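Local coordinates for probable chemoreceptor (Methyl-accepting chemotaxis) transmembrane protein (Rhizobium meliloti, PDB 6D8V), which probably acts as a transmembrane chemotaxis receptor whose sensory domain recognises quaternary ammonium compounds, here with 1,1-dimethyl-prolinium bound, at residues 135-139 and 196-202; 229-234 and 246-251; 191-197 and 260-266; 36-40 and 57-61. All coordinates share one frame. Residue numbers count along the deposited sequence, not the author numbering.

Contact 1: residues 135-139 and 196-202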
loop_
_atom_site.group_PDB
_atom_site.type_symbol
_atom_site.label_atom_id
_atom_site.label_comp_id
_atom_site.label_asym_id
_atom_site.label_seq_id
_atom_site.Cartn_x
_atom_site.Cartn_y
_atom_site.Cartn_z
ATOM N N ALA A 135 7.975 4.651 -4.285
ATOM C CA ALA A 135 7.166 5.340 -3.294
ATOM C C ALA A 135 5.940 4.500 -2.967
ATOM O O ALA A 135 5.628 3.522 -3.654
ATOM C CB ALA A 135 6.764 6.735 -3.784
ATOM N N ILE A 136 5.240 4.910 -1.904
ATOM C CA ILE A 136 4.035 4.240 -1.427
ATOM C C ILE A 136 2.992 5.293 -1.048
ATOM O O ILE A 136 3.318 6.330 -0.463
ATOM C CB ILE A 136 4.358 3.304 -0.241
ATOM C CG1 ILE A 136 3.142 2.442 0.113
ATOM C CG2 ILE A 136 4.857 4.091 0.968
ATOM C CD1 ILE A 136 3.463 1.291 1.055
ATOM N N THR A 137 1.734 5.025 -1.379
ATOM C CA THR A 137 0.687 6.035 -1.306
ATOM C C THR A 137 -0.068 5.983 0.018
ATOM O O THR A 137 -0.127 4.963 0.705
ATOM C CB THR A 137 -0.322 5.866 -2.447
ATOM O OG1 THR A 137 -1.108 4.685 -2.224
ATOM C CG2 THR A 137 0.385 5.757 -3.784
ATOM N N GLN A 138 -0.659 7.114 0.366
ATOM C CA GLN A 138 -1.660 7.114 1.411
ATOM C C GLN A 138 -2.851 6.289 0.940
ATOM O O GLN A 138 -3.117 6.191 -0.262
ATOM C CB GLN A 138 -2.105 8.537 1.762
ATOM C CG GLN A 138 -1.065 9.362 2.512
ATOM C CD GLN A 138 -0.833 8.882 3.935
ATOM O OE1 GLN A 138 -1.586 8.062 4.457
ATOM N NE2 GLN A 138 0.216 9.393 4.568
ATOM N N PRO A 139 -3.574 5.676 1.870
ATOM C CA PRO A 139 -4.693 4.822 1.473
ATOM C C PRO A 139 -5.716 5.601 0.661
ATOM O O PRO A 139 -6.114 6.712 1.026
ATOM C CB PRO A 139 -5.256 4.332 2.812
ATOM C CG PRO A 139 -4.775 5.300 3.808
ATOM C CD PRO A 139 -3.447 5.775 3.331
ATOM N N SER A 196 -1.088 4.904 8.829
ATOM C CA SER A 196 -0.257 5.181 7.666
ATOM C C SER A 196 0.828 6.205 7.995
ATOM O O SER A 196 1.017 6.615 9.144
ATOM C CB SER A 196 -1.107 5.682 6.503
ATOM O OG SER A 196 -1.450 7.048 6.685
ATOM N N GLN A 197 1.532 6.639 6.947
ATOM C CA GLN A 197 2.604 7.622 7.059
ATOM C C GLN A 197 2.152 8.912 7.739
ATOM O O GLN A 197 2.963 9.598 8.376
ATOM C CB GLN A 197 3.130 7.937 5.661
ATOM C CG GLN A 197 3.353 6.710 4.790
ATOM C CD GLN A 197 2.183 6.392 3.878
ATOM O OE1 GLN A 197 1.349 5.540 4.194
ATOM N NE2 GLN A 197 2.127 7.062 2.726
ATOM N N SER A 198 0.882 9.283 7.577
ATOM C CA SER A 198 0.355 10.520 8.131
ATOM C C SER A 198 -0.654 10.265 9.239
ATOM O O SER A 198 -1.350 11.198 9.665
ATOM C CB SER A 198 -0.271 11.369 7.026
ATOM O OG SER A 198 -1.308 10.665 6.370
ATOM N N GLY A 199 -0.753 9.025 9.714
ATOM C CA GLY A 199 -1.704 8.707 10.754
ATOM C C GLY A 199 -3.099 8.385 10.263
ATOM O O GLY A 199 -4.036 8.385 11.066
ATOM N N LYS A 200 -3.274 8.135 8.970
ATOM C CA LYS A 200 -4.553 7.657 8.469
ATOM C C LYS A 200 -4.723 6.185 8.840
ATOM O O LYS A 200 -3.741 5.443 8.981
ATOM C CB LYS A 200 -4.632 7.831 6.945
ATOM C CG LYS A 200 -4.241 9.201 6.396
ATOM C CD LYS A 200 -5.473 10.002 6.012
ATOM C CE LYS A 200 -5.168 11.095 4.986
ATOM N NZ LYS A 200 -4.567 10.548 3.728
ATOM N N TRP A 201 -5.984 5.760 8.990
ATOM C CA TRP A 201 -6.299 4.385 9.375
ATOM C C TRP A 201 -6.101 3.450 8.185
ATOM O O TRP A 201 -6.771 3.601 7.156
ATOM C CB TRP A 201 -7.729 4.271 9.889
ATOM C CG TRP A 201 -7.977 4.809 11.267
ATOM C CD1 TRP A 201 -8.422 6.065 11.592
ATOM C CD2 TRP A 201 -7.844 4.099 12.509
ATOM N NE1 TRP A 201 -8.567 6.181 12.960
ATOM C CE2 TRP A 201 -8.215 4.992 13.545
ATOM C CE3 TRP A 201 -7.447 2.800 12.846
ATOM C CZ2 TRP A 201 -8.194 4.625 14.895
ATOM C CZ3 TRP A 201 -7.432 2.438 14.189
ATOM C CH2 TRP A 201 -7.805 3.347 15.193
ATOM N N LEU A 202 -5.184 2.478 8.336
ATOM C CA LEU A 202 -4.965 1.400 7.376
ATOM C C LEU A 202 -5.686 0.125 7.790
ATOM O O LEU A 202 -6.166 -0.627 6.930
ATOM C CB LEU A 202 -3.472 1.130 7.231
ATOM C CG LEU A 202 -2.678 2.180 6.479
ATOM C CD1 LEU A 202 -1.241 1.743 6.338
ATOM C CD2 LEU A 202 -3.303 2.397 5.121
#

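Contact 2: residues 229-234 and 246-251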
loop_
_atom_site.group_PDB
_atom_site.type_symbol
_atom_site.label_atom_id
_atom_site.label_comp_id
_atom_site.label_asym_id
_atom_site.label_seq_id
_atom_site.Cartn_x
_atom_site.Cartn_y
_atom_site.Cartn_z
ATOM N N GLY A 229 9.809 8.805 15.726
ATOM C CA GLY A 229 9.997 7.451 15.249
ATOM C C GLY A 229 10.178 6.458 16.375
ATOM O O GLY A 229 10.548 5.303 16.146
ATOM N N THR A 230 9.919 6.899 17.595
ATOM C CA THR A 230 9.985 6.046 18.763
ATOM C C THR A 230 8.587 5.755 19.295
ATOM O O THR A 230 7.623 6.457 18.977
ATOM C CB THR A 230 10.839 6.691 19.861
ATOM O OG1 THR A 230 10.173 7.849 20.380
ATOM C CG2 THR A 230 12.176 7.107 19.289
ATOM N N PRO A 231 8.442 4.699 20.083
ATOM C CA PRO A 231 7.110 4.291 20.536
ATOM C C PRO A 231 6.532 5.249 21.558
ATOM O O PRO A 231 7.253 5.890 22.324
ATOM C CB PRO A 231 7.363 2.911 21.152
ATOM C CG PRO A 231 8.598 2.421 20.442
ATOM C CD PRO A 231 9.441 3.644 20.294
ATOM N N ARG A 232 5.208 5.354 21.549
ATOM C CA ARG A 232 4.465 6.053 22.585
ATOM C C ARG A 232 3.368 5.134 23.115
ATOM O O ARG A 232 3.026 4.119 22.498
ATOM C CB ARG A 232 3.869 7.370 22.061
ATOM C CG ARG A 232 4.910 8.401 21.651
ATOM C CD ARG A 232 5.775 8.840 22.840
ATOM N NE ARG A 232 7.187 8.970 22.472
ATOM C CZ ARG A 232 7.681 9.951 21.724
ATOM N NH1 ARG A 232 8.975 9.979 21.440
ATOM N NH2 ARG A 232 6.879 10.896 21.249
ATOM N N MET A 233 2.833 5.491 24.286
ATOM C CA MET A 233 1.721 4.766 24.885
ATOM C C MET A 233 0.663 5.760 25.330
ATOM O O MET A 233 0.945 6.662 26.122
ATOM C CB MET A 233 2.168 3.914 26.070
ATOM C CG MET A 233 1.159 2.841 26.481
ATOM S SD MET A 233 1.523 2.206 28.130
ATOM C CE MET A 233 0.780 0.576 28.071
ATOM N N ILE A 234 -0.546 5.588 24.812
ATOM C CA ILE A 234 -1.708 6.352 25.237
ATOM C C ILE A 234 -2.357 5.594 26.386
ATOM O O ILE A 234 -2.751 4.433 26.224
ATOM C CB ILE A 234 -2.682 6.550 24.068
ATOM C CG1 ILE A 234 -1.884 6.947 22.824
ATOM C CG2 ILE A 234 -3.705 7.615 24.394
ATOM C CD1 ILE A 234 -2.692 7.050 21.561
ATOM N N ASP A 246 -5.185 0.330 27.048
ATOM C CA ASP A 246 -4.076 1.190 26.665
ATOM C C ASP A 246 -3.807 1.046 25.172
ATOM O O ASP A 246 -3.961 -0.035 24.597
ATOM C CB ASP A 246 -2.808 0.830 27.448
ATOM C CG ASP A 246 -2.966 1.010 28.944
ATOM O OD1 ASP A 246 -3.273 2.140 29.383
ATOM O OD2 ASP A 246 -2.782 0.019 29.682
ATOM N N ARG A 247 -3.385 2.142 24.546
ATOM C CA ARG A 247 -3.031 2.151 23.129
ATOM C C ARG A 247 -1.536 2.403 23.023
ATOM O O ARG A 247 -1.059 3.479 23.388
ATOM C CB ARG A 247 -3.817 3.214 22.365
ATOM C CG ARG A 247 -3.534 3.244 20.872
ATOM C CD ARG A 247 -4.689 2.681 20.056
ATOM N NE ARG A 247 -5.789 3.640 19.916
ATOM C CZ ARG A 247 -7.038 3.307 19.617
ATOM N NH1 ARG A 247 -7.360 2.034 19.431
ATOM N NH2 ARG A 247 -7.964 4.245 19.513
ATOM N N VAL A 248 -0.796 1.412 22.535
ATOM C CA VAL A 248 0.626 1.567 22.262
ATOM C C VAL A 248 0.805 1.790 20.767
ATOM O O VAL A 248 0.267 1.033 19.948
ATOM C CB VAL A 248 1.430 0.343 22.734
ATOM C CG1 VAL A 248 2.861 0.455 22.265
ATOM C CG2 VAL A 248 1.386 0.232 24.240
ATOM N N VAL A 249 1.561 2.824 20.412
ATOM C CA VAL A 249 1.851 3.145 19.021
ATOM C C VAL A 249 3.310 2.814 18.747
ATOM O O VAL A 249 4.192 3.117 19.559
ATOM C CB VAL A 249 1.533 4.621 18.710
ATOM C CG1 VAL A 249 0.223 5.014 19.357
ATOM C CG2 VAL A 249 2.639 5.511 19.207
ATOM N N TYR A 250 3.565 2.177 17.605
ATOM C CA TYR A 250 4.889 1.639 17.289
ATOM C C TYR A 250 5.217 1.975 15.840
ATOM O O TYR A 250 4.809 1.262 14.912
ATOM C CB TYR A 250 4.932 0.130 17.538
ATOM C CG TYR A 250 6.300 -0.506 17.523
ATOM C CD1 TYR A 250 7.070 -0.576 18.685
ATOM C CD2 TYR A 250 6.811 -1.078 16.360
ATOM C CE1 TYR A 250 8.316 -1.175 18.681
ATOM C CE2 TYR A 250 8.056 -1.680 16.347
ATOM C CZ TYR A 250 8.808 -1.728 17.505
ATOM O OH TYR A 250 10.056 -2.331 17.483
ATOM N N PRO A 251 5.934 3.073 15.607
ATOM C CA PRO A 251 6.391 3.375 14.247
ATOM C C PRO A 251 7.418 2.360 13.782
ATOM O O PRO A 251 8.154 1.779 14.585
ATOM C CB PRO A 251 7.008 4.773 14.375
ATOM C CG PRO A 251 7.311 4.936 15.818
ATOM C CD PRO A 251 6.269 4.147 16.556
#

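Contact 3: residues 191-197 and 260-266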
loop_
_atom_site.group_PDB
_atom_site.type_symbol
_atom_site.label_atom_id
_atom_site.label_comp_id
_atom_site.label_asym_id
_atom_site.label_seq_id
_atom_site.Cartn_x
_atom_site.Cartn_y
_atom_site.Cartn_z
ATOM N N ARG A 191 -6.331 -6.168 20.532
ATOM C CA ARG A 191 -6.492 -5.874 19.117
ATOM C C ARG A 191 -5.274 -5.112 18.617
ATOM O O ARG A 191 -4.681 -4.321 19.357
ATOM C CB ARG A 191 -7.792 -5.073 18.871
ATOM C CG ARG A 191 -9.058 -5.766 19.389
ATOM C CD ARG A 191 -9.447 -6.956 18.510
ATOM N NE ARG A 191 -9.805 -8.136 19.298
ATOM C CZ ARG A 191 -11.050 -8.537 19.551
ATOM N NH1 ARG A 191 -12.088 -7.860 19.073
ATOM N NH2 ARG A 191 -11.255 -9.626 20.283
ATOM N N VAL A 192 -4.882 -5.368 17.379
ATOM C CA VAL A 192 -3.807 -4.601 16.766
ATOM C C VAL A 192 -4.375 -3.916 15.530
ATOM O O VAL A 192 -5.190 -4.480 14.791
ATOM C CB VAL A 192 -2.549 -5.455 16.429
ATOM C CG1 VAL A 192 -2.354 -6.574 17.459
ATOM C CG2 VAL A 192 -2.579 -5.996 14.999
ATOM N N TYR A 193 -3.957 -2.673 15.328
ATOM C CA TYR A 193 -4.389 -1.859 14.207
ATOM C C TYR A 193 -3.142 -1.280 13.550
ATOM O O TYR A 193 -2.014 -1.630 13.905
ATOM C CB TYR A 193 -5.384 -0.791 14.673
ATOM C CG TYR A 193 -6.613 -1.411 15.291
ATOM C CD1 TYR A 193 -7.479 -2.173 14.521
ATOM C CD2 TYR A 193 -6.893 -1.270 16.646
ATOM C CE1 TYR A 193 -8.596 -2.757 15.072
ATOM C CE2 TYR A 193 -8.021 -1.858 17.205
ATOM C CZ TYR A 193 -8.869 -2.604 16.411
ATOM O OH TYR A 193 -10.003 -3.199 16.937
ATOM N N LEU A 194 -3.335 -0.395 12.578
ATOM C CA LEU A 194 -2.228 0.065 11.750
ATOM C C LEU A 194 -2.552 1.433 11.165
ATOM O O LEU A 194 -3.614 1.608 10.553
ATOM C CB LEU A 194 -1.953 -0.938 10.630
ATOM C CG LEU A 194 -0.655 -0.762 9.841
ATOM C CD1 LEU A 194 0.555 -1.130 10.701
ATOM C CD2 LEU A 194 -0.719 -1.615 8.588
ATOM N N LEU A 195 -1.636 2.386 11.354
ATOM C CA LEU A 195 -1.760 3.745 10.841
ATOM C C LEU A 195 -0.750 3.979 9.728
ATOM O O LEU A 195 0.311 3.352 9.683
ATOM C CB LEU A 195 -1.552 4.788 11.948
ATOM C CG LEU A 195 -2.672 4.917 12.975
ATOM C CD1 LEU A 195 -2.501 6.149 13.850
ATOM C CD2 LEU A 195 -4.005 4.949 12.252
ATOM N N SER A 196 -1.088 4.904 8.829
ATOM C CA SER A 196 -0.257 5.181 7.666
ATOM C C SER A 196 0.828 6.205 7.995
ATOM O O SER A 196 1.017 6.615 9.144
ATOM C CB SER A 196 -1.107 5.682 6.503
ATOM O OG SER A 196 -1.450 7.048 6.685
ATOM N N GLN A 197 1.532 6.639 6.947
ATOM C CA GLN A 197 2.604 7.622 7.059
ATOM C C GLN A 197 2.152 8.912 7.739
ATOM O O GLN A 197 2.963 9.598 8.376
ATOM C CB GLN A 197 3.130 7.937 5.661
ATOM C CG GLN A 197 3.353 6.710 4.790
ATOM C CD GLN A 197 2.183 6.392 3.878
ATOM O OE1 GLN A 197 1.349 5.540 4.194
ATOM N NE2 GLN A 197 2.127 7.062 2.726
ATOM N N GLN A 260 7.113 5.343 6.806
ATOM C CA GLN A 260 6.946 4.521 7.990
ATOM C C GLN A 260 5.463 4.402 8.311
ATOM O O GLN A 260 4.649 5.245 7.927
ATOM C CB GLN A 260 7.698 5.099 9.185
ATOM C CG GLN A 260 7.304 6.513 9.538
ATOM C CD GLN A 260 7.917 6.958 10.841
ATOM O OE1 GLN A 260 8.770 6.270 11.399
ATOM N NE2 GLN A 260 7.482 8.108 11.342
ATOM N N TRP A 261 5.123 3.334 9.023
ATOM C CA TRP A 261 3.770 3.098 9.496
ATOM C C TRP A 261 3.762 2.938 11.011
ATOM O O TRP A 261 4.794 2.683 11.639
ATOM C CB TRP A 261 3.163 1.852 8.857
ATOM C CG TRP A 261 2.788 2.027 7.422
ATOM C CD1 TRP A 261 2.848 3.173 6.685
ATOM C CD2 TRP A 261 2.286 1.014 6.547
ATOM N NE1 TRP A 261 2.411 2.935 5.401
ATOM C CE2 TRP A 261 2.064 1.616 5.293
ATOM C CE3 TRP A 261 2.009 -0.348 6.703
ATOM C CZ2 TRP A 261 1.579 0.905 4.202
ATOM C CZ3 TRP A 261 1.525 -1.054 5.618
ATOM C CH2 TRP A 261 1.311 -0.424 4.385
ATOM N N LEU A 262 2.576 3.073 11.592
ATOM C CA LEU A 262 2.356 2.837 13.011
ATOM C C LEU A 262 1.604 1.528 13.189
ATOM O O LEU A 262 0.544 1.320 12.591
ATOM C CB LEU A 262 1.553 3.968 13.666
ATOM C CG LEU A 262 2.190 5.335 13.770
ATOM C CD1 LEU A 262 3.651 5.189 14.159
ATOM C CD2 LEU A 262 2.042 6.072 12.456
ATOM N N VAL A 263 2.155 0.656 14.006
ATOM C CA VAL A 263 1.393 -0.423 14.602
ATOM C C VAL A 263 0.735 0.138 15.850
ATOM O O VAL A 263 1.372 0.847 16.638
ATOM C CB VAL A 263 2.300 -1.621 14.931
ATOM C CG1 VAL A 263 1.525 -2.702 15.638
ATOM C CG2 VAL A 263 2.926 -2.170 13.660
ATOM N N LEU A 264 -0.550 -0.122 16.000
ATOM C CA LEU A 264 -1.268 0.179 17.226
ATOM C C LEU A 264 -1.631 -1.146 17.864
ATOM O O LEU A 264 -2.195 -2.026 17.208
ATOM C CB LEU A 264 -2.540 0.987 16.965
ATOM C CG LEU A 264 -2.460 2.254 16.127
ATOM C CD1 LEU A 264 -3.843 2.877 16.063
ATOM C CD2 LEU A 264 -1.450 3.223 16.714
ATOM N N VAL A 265 -1.314 -1.286 19.136
ATOM C CA VAL A 265 -1.598 -2.509 19.864
ATOM C C VAL A 265 -2.412 -2.108 21.083
ATOM O O VAL A 265 -1.965 -1.292 21.899
ATOM C CB VAL A 265 -0.306 -3.264 20.228
ATOM C CG1 VAL A 265 0.784 -2.271 20.617
ATOM C CG2 VAL A 265 -0.566 -4.299 21.313
ATOM N N ASP A 266 -3.626 -2.638 21.169
ATOM C CA ASP A 266 -4.568 -2.275 22.211
ATOM C C ASP A 266 -4.594 -3.390 23.242
ATOM O O ASP A 266 -4.846 -4.552 22.898
ATOM C CB ASP A 266 -5.959 -2.037 21.620
ATOM C CG ASP A 266 -6.052 -0.729 20.826
ATOM O OD1 ASP A 266 -5.107 0.086 20.894
ATOM O OD2 ASP A 266 -7.072 -0.506 20.138
#

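Contact 4: residues 36-40 and 57-61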
loop_
_atom_site.group_PDB
_atom_site.type_symbol
_atom_site.label_atom_id
_atom_site.label_comp_id
_atom_site.label_asym_id
_atom_site.label_seq_id
_atom_site.Cartn_x
_atom_site.Cartn_y
_atom_site.Cartn_z
ATOM N N MET A 36 9.601 -5.337 -11.963
ATOM C CA MET A 36 8.677 -5.173 -13.082
ATOM C C MET A 36 8.926 -3.861 -13.818
ATOM O O MET A 36 8.969 -3.831 -15.054
ATOM C CB MET A 36 7.232 -5.248 -12.589
ATOM C CG MET A 36 6.212 -5.187 -13.710
ATOM S SD MET A 36 6.236 -6.676 -14.722
ATOM C CE MET A 36 5.662 -7.887 -13.534
ATOM N N SER A 37 9.090 -2.765 -13.076
ATOM C CA SER A 37 9.463 -1.497 -13.691
ATOM C C SER A 37 10.681 -1.655 -14.592
ATOM O O SER A 37 10.767 -1.008 -15.643
ATOM C CB SER A 37 9.736 -0.455 -12.605
ATOM O OG SER A 37 10.376 0.690 -13.143
ATOM N N GLY A 38 11.627 -2.512 -14.199
ATOM C CA GLY A 38 12.810 -2.721 -15.016
ATOM C C GLY A 38 12.504 -3.457 -16.305
ATOM O O GLY A 38 12.865 -3.001 -17.394
ATOM N N VAL A 39 11.835 -4.612 -16.204
ATOM C CA VAL A 39 11.580 -5.404 -17.408
ATOM C C VAL A 39 10.674 -4.648 -18.370
ATOM O O VAL A 39 10.797 -4.792 -19.595
ATOM C CB VAL A 39 10.995 -6.791 -17.063
ATOM C CG1 VAL A 39 11.074 -7.056 -15.575
ATOM C CG2 VAL A 39 9.570 -6.915 -17.572
ATOM N N LEU A 40 9.764 -3.823 -17.845
ATOM C CA LEU A 40 8.967 -2.975 -18.726
ATOM C C LEU A 40 9.832 -1.901 -19.384
ATOM O O LEU A 40 9.654 -1.592 -20.569
ATOM C CB LEU A 40 7.805 -2.348 -17.954
ATOM C CG LEU A 40 6.683 -3.296 -17.528
ATOM C CD1 LEU A 40 5.575 -2.556 -16.761
ATOM C CD2 LEU A 40 6.102 -4.049 -18.725
ATOM N N LEU A 57 3.206 -9.625 -19.567
ATOM C CA LEU A 57 4.205 -9.673 -18.504
ATOM C C LEU A 57 3.669 -9.098 -17.198
ATOM O O LEU A 57 4.013 -9.583 -16.115
ATOM C CB LEU A 57 5.465 -8.922 -18.928
ATOM C CG LEU A 57 6.149 -9.403 -20.199
ATOM C CD1 LEU A 57 7.370 -8.548 -20.508
ATOM C CD2 LEU A 57 6.521 -10.874 -20.080
ATOM N N LEU A 58 2.842 -8.052 -17.275
ATOM C CA LEU A 58 2.367 -7.388 -16.068
ATOM C C LEU A 58 1.588 -8.326 -15.154
ATOM O O LEU A 58 1.485 -8.062 -13.952
ATOM C CB LEU A 58 1.499 -6.189 -16.446
ATOM C CG LEU A 58 1.844 -4.840 -15.812
ATOM C CD1 LEU A 58 0.812 -3.789 -16.205
ATOM C CD2 LEU A 58 1.939 -4.957 -14.307
ATOM N N LYS A 59 1.034 -9.410 -15.688
ATOM C CA LYS A 59 0.257 -10.324 -14.864
ATOM C C LYS A 59 1.134 -11.190 -13.968
ATOM O O LYS A 59 0.630 -11.771 -12.999
ATOM C CB LYS A 59 -0.626 -11.202 -15.757
ATOM C CG LYS A 59 -1.651 -12.041 -15.015
ATOM C CD LYS A 59 -2.630 -12.686 -15.988
ATOM C CE LYS A 59 -3.582 -13.639 -15.283
ATOM N NZ LYS A 59 -4.582 -14.209 -16.226
ATOM N N ALA A 60 2.436 -11.276 -14.266
ATOM C CA ALA A 60 3.324 -12.135 -13.489
ATOM C C ALA A 60 3.368 -11.727 -12.024
ATOM O O ALA A 60 3.512 -12.586 -11.143
ATOM C CB ALA A 60 4.729 -12.108 -14.080
ATOM N N ASN A 61 3.240 -10.427 -11.744
ATOM C CA ASN A 61 3.386 -9.943 -10.374
ATOM C C ASN A 61 2.256 -10.412 -9.467
ATOM O O ASN A 61 2.436 -10.478 -8.244
ATOM C CB ASN A 61 3.461 -8.420 -10.361
ATOM C CG ASN A 61 4.874 -7.910 -10.216
ATOM O OD1 ASN A 61 5.727 -8.567 -9.613
ATOM N ND2 ASN A 61 5.130 -6.723 -10.759
#

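Contact 1: residues 135-139 and 196-202
Residues 196-202 fold into a tight turn whose side chains meet the loop that follows strand 135-136. S196 opens it: its OG donates a very short hydrogen bond of 2.5 Å to OE1 of Q138 and accepts one from the backbone N of K200 (3.1 Å), a double role suited to a small hydroxyl. The type I turn from S196 to G199 is closed by G199 N bonding to S196 O at 3.0 Å. Q197 lays its CB 3.4 Å from NE2 of Q138; NE2 of Q197 comes 3.5 Å from O of I136, at an angle too poor for a hydrogen bond, and 3.6 Å from C of T137, while OE1 is held by W261. S198 places its OG 2.7 Å from NE2 of Q138, but the angle is too poor for a hydrogen bond. At G199 positive phi would jam a side chain against the preceding carbonyl, so glycine fits. K200 contributes its aliphatic stem, with CG 3.5 Å from OE1 of Q138 and CB 4.0 Å from CG of P139. W201 turns away, onto Y193 and L195. Finally, L202 brings CD2 to within 3.5 Å of CG of P139, pairing a branched side chain with a rigid ring. The contact thus joins one directional polar bond, through the long reach of Q138, to a small apolar patch around P139; the turn is fastened to the ligand-binding module at one defined point and sealed by van der Waals contact beside it.

Contact 2: residues 229-234 and 246-251
The ring of P251 is the bump at one end of this pairing: its CG rests 3.3 Å from the O of G229 and 3.5 Å from the O of T230, in the hollow where the chain leaves helix 219-228. G229, with positive phi, suits that exit because it has no side chain. Beside it, CG of P231 leans on CD1 of Y250 at 3.8 Å. Further along, the long, flexible M233 lies across the next strand, CG against CG2 of V248 (3.4 Å) and CE near CB of D246 (3.7 Å). R232 and I234 project from the other face: CB of R232 meets CG2 of V249 at 3.6 Å, and CD1 of I234 reaches CG1 of V249 at 4.2 Å, so I234 and V249, both beta-branched, and the stem of R232 cover that face. Backbone bonds such as V249 N to R232 O (2.9 Å) and I234 N to R247 O (2.6 Å) set the register. The hydrogen-bonded pairs R232-V249 and I234-R247 flank the non-hydrogen-bonded pair M233-V248, as in an antiparallel beta hairpin, here with strand 232-239 at the edge of the four-stranded sheet.

Contact 3: residues 191-197 and 260-266
W261 packs its indole against L194, with CE3 3.5 Å from CD2 of the leucine, and NE1 donates a hydrogen bond of 3.1 Å to OE1 of Q197, so one large side chain serves both a greasy and a polar neighbour. L194 also sets CD1 3.9 Å from CG2 of V263. On the opposite face L195 packs CB against CB of L262 (3.6 Å) and CG against CD1 of L264 (3.9 Å); near the far end the edge of the Y193 ring, at CE2, comes 3.4 Å from OD2 of D266, whose carboxylate forms a salt bridge with R247. The strands are antiparallel and regularly bonded: Y193 N to L264 O and L195 N to L262 O, both 2.7 Å, are matched by L264 N to Y193 O and L262 N to L195 O, both 3.0 Å. Strand 191-195 is an outermost strand of the four-stranded sheet within this chain, and 259-268 runs between it and 243-254. The face bearing V192, L194, V263 and V265 is covered by helices 2-45 and 174-183.

Contact 4: residues 36-40 and 57-61
M36 dominates here, burying the largest area of any residue in the contact. It is a knob set into a hole formed by L57, L58, A60 and N61, where the chain passes from helix 51-58 to helix 60-64. Its side chain bends (chi2 and chi3 both p), so that the terminal CE lies 3.5 Å from the backbone O of L57, 3.1 Å from ND2 of N61 and 4.4 Å from CB of A60. An unbranched, flexible side chain can thread into such a narrow space, and the small A60 suits a wall of it. L57, next in buried area, closes the side toward V39: its CD1 touches CG2 of V39 at 4.0 Å. L58 forms another wall, with CD2 4.3 Å from CG of M36 and CG 4.5 Å from CD1 of L40; it also packs on F73, P101 and W103, and its side chain is about 9 Å from the bound dimethyl-prolinium. N61, whose ND2 makes a weak hydrogen bond to A32 O one turn earlier on the long helix, adds a polar edge. Between these two segments themselves the chemistry is dispersion and shape fit, with no polar bond joining them, so this contact rests on apolar fit, centred on M36 and supplemented by V39-L57 and L40-L58.

In the fold
Along the chain contact 4 comes first and closes before contact 1 opens; contacts 1 and 3 then alternate, sharing S196 and Q197, and contact 2 is nested within the loop of contact 3. Contacts 2 and 3, with centres 9 Å apart, build one four-stranded sheet through neighbouring strands 243-254 and 259-268, tied by the R247-D266 salt bridge. Contact 1, its centre 11 Å from that of contact 3, joins this module to the ligand-binding one. Contact 4 lies about 31 Å from contact 3 and 38 Å from contact 2, centre to centre. Helix 2-45 runs past both modules, consistent with the tandem PDC architecture of double Cache sensors.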